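Local coordinates for VIN1 (Oscarella pearsei, PDB 6BFI), which probably binds actin filaments and may take part in cell-cell adhesion, as a sponge homolog of vinculin, at residues Val3-Lys8 / Leu770-Thr775. Numbering follows the deposited sequence.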
# COMPACT_ATOMS: atom_id res chain seq x y z
N VAL A 3 -10.34 -5.91 -25.53
CA VAL A 3 -9.46 -4.78 -25.80
C VAL A 3 -8.46 -4.64 -24.65
O VAL A 3 -8.79 -4.90 -23.48
CB VAL A 3 -10.28 -3.49 -26.01
CG1 VAL A 3 -11.11 -3.17 -24.77
CG2 VAL A 3 -9.37 -2.33 -26.38
N LYS A 4 -7.24 -4.23 -24.98
CA LYS A 4 -6.16 -4.14 -24.02
C LYS A 4 -5.60 -2.72 -23.97
O LYS A 4 -5.58 -2.01 -24.99
CB LYS A 4 -5.03 -5.12 -24.35
CG LYS A 4 -5.44 -6.59 -24.33
CD LYS A 4 -5.84 -7.03 -22.94
CE LYS A 4 -6.21 -8.51 -22.92
NZ LYS A 4 -6.50 -8.98 -21.53
N PHE A 5 -5.16 -2.31 -22.78
CA PHE A 5 -4.49 -1.02 -22.61
C PHE A 5 -3.43 -1.09 -21.51
O PHE A 5 -3.20 -0.09 -20.82
CB PHE A 5 -5.49 0.10 -22.30
CG PHE A 5 -6.86 -0.38 -21.92
CD1 PHE A 5 -7.08 -0.96 -20.68
CD2 PHE A 5 -7.92 -0.25 -22.79
CE1 PHE A 5 -8.35 -1.41 -20.32
CE2 PHE A 5 -9.19 -0.69 -22.45
CZ PHE A 5 -9.40 -1.27 -21.21
N HIS A 6 -2.78 -2.24 -21.35
CA HIS A 6 -1.72 -2.42 -20.36
C HIS A 6 -0.39 -1.83 -20.81
O HIS A 6 0.59 -1.93 -20.08
CB HIS A 6 -1.54 -3.91 -20.05
CG HIS A 6 -1.26 -4.75 -21.25
ND1 HIS A 6 -0.00 -5.23 -21.55
CD2 HIS A 6 -2.08 -5.19 -22.24
CE1 HIS A 6 -0.05 -5.93 -22.66
NE2 HIS A 6 -1.30 -5.93 -23.10
N THR A 7 -0.35 -1.20 -21.98
CA THR A 7 0.87 -0.70 -22.59
C THR A 7 0.64 0.72 -23.08
O THR A 7 -0.43 1.03 -23.62
CB THR A 7 1.31 -1.63 -23.74
OG1 THR A 7 2.11 -2.70 -23.22
CG2 THR A 7 2.09 -0.88 -24.80
N LYS A 8 1.64 1.59 -22.88
CA LYS A 8 1.53 2.98 -23.30
C LYS A 8 1.29 3.10 -24.80
O LYS A 8 0.63 4.04 -25.25
CB LYS A 8 2.78 3.76 -22.89
CG LYS A 8 2.93 3.93 -21.39
CD LYS A 8 4.26 4.60 -21.05
CE LYS A 8 4.39 4.82 -19.56
NZ LYS A 8 5.68 5.49 -19.21
N LEU A 770 -12.17 4.11 -18.93
CA LEU A 770 -13.62 4.25 -18.83
C LEU A 770 -14.20 4.72 -20.16
O LEU A 770 -15.19 4.17 -20.65
CB LEU A 770 -13.99 5.21 -17.71
CG LEU A 770 -15.48 5.51 -17.55
CD1 LEU A 770 -16.24 4.27 -17.08
CD2 LEU A 770 -15.71 6.67 -16.59
N LYS A 771 -13.60 5.76 -20.75
CA LYS A 771 -14.11 6.25 -22.03
C LYS A 771 -13.98 5.20 -23.12
O LYS A 771 -14.91 4.99 -23.91
CB LYS A 771 -13.38 7.54 -22.42
CG LYS A 771 -13.66 8.71 -21.50
CD LYS A 771 -13.04 9.99 -22.02
CE LYS A 771 -11.53 9.89 -22.07
NZ LYS A 771 -10.92 11.15 -22.58
N ILE A 772 -12.83 4.51 -23.17
CA ILE A 772 -12.65 3.49 -24.20
C ILE A 772 -13.67 2.37 -24.03
O ILE A 772 -14.34 1.96 -24.99
CB ILE A 772 -11.21 2.94 -24.16
CG1 ILE A 772 -10.21 4.05 -24.52
CG2 ILE A 772 -11.06 1.76 -25.11
CD1 ILE A 772 -8.76 3.62 -24.44
N LEU A 773 -13.83 1.87 -22.80
CA LEU A 773 -14.70 0.72 -22.57
C LEU A 773 -16.17 1.08 -22.75
O LEU A 773 -16.96 0.23 -23.18
CB LEU A 773 -14.45 0.15 -21.17
CG LEU A 773 -13.07 -0.48 -20.96
CD1 LEU A 773 -12.86 -0.85 -19.49
CD2 LEU A 773 -12.89 -1.70 -21.85
N ALA A 774 -16.55 2.31 -22.41
CA ALA A 774 -17.92 2.75 -22.68
C ALA A 774 -18.16 2.89 -24.17
O ALA A 774 -19.25 2.58 -24.66
CB ALA A 774 -18.19 4.07 -21.96
N THR A 775 -17.16 3.37 -24.92
CA THR A 775 -17.31 3.43 -26.37
C THR A 775 -17.44 2.04 -26.97
O THR A 775 -18.19 1.84 -27.93
CB THR A 775 -16.12 4.18 -26.99
OG1 THR A 775 -16.04 5.49 -26.43
CG2 THR A 775 -16.29 4.29 -28.50
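Val-3 and Leu-773 bring the two backbones nearest, their CA atoms 8.3 Å apart, where the N-terminal loop leading into helix 8-32 passes one flank of the helical turns 770-775. The gap is bridged by side chains. Leu-773 contributes the isobutyl end: its CD2 methyl meets Val-3 CG1 at 3.7 Å and Phe-5 CZ at 3.6 Å, so one carbon serves both partners. Its other methyl, CD1, raised to one side of the ring plane, also touches Phe-5 CZ, at 3.9 Å. CD2 comes in at the ring edge, close to the ring plane, rather than over a face. Phe-5 is turned toward the helix with CG almost eclipsing its backbone N (chi1 14°), an unfavourable torsion that puts CZ and CE2 foremost. Beside it, Ile-772 offers its branch methyl, CG2, to Phe-5 CE2 at 4.1 Å, a looser touch. The carbonyl oxygen of Val-3 lies above one face of the same ring, displaced toward its rim. Within the helix, Thr-775 OG1 donates to Lys-771 O at 2.8 Å, while Thr-775 N reaches that oxygen from the opposite face of its carbonyl plane. Val-3 and Ile-772 both also touch Ile-14 of helix 8-32, and Leu-773 packs on Met-795 and Asn-799 of helix 786-817. An alanine in place of Leu-773 would take away both methyls and is likely to leave Phe-5 CZ and Val-3 CG1 without their shared partner. Segments separated by more than 760 residues are joined here, consistent with the head-to-tail association known in vinculins. Between these segments the contact is apolar, so its hold would come from burying hydrocarbon and from shape, with little directional bonding to fix one exact register.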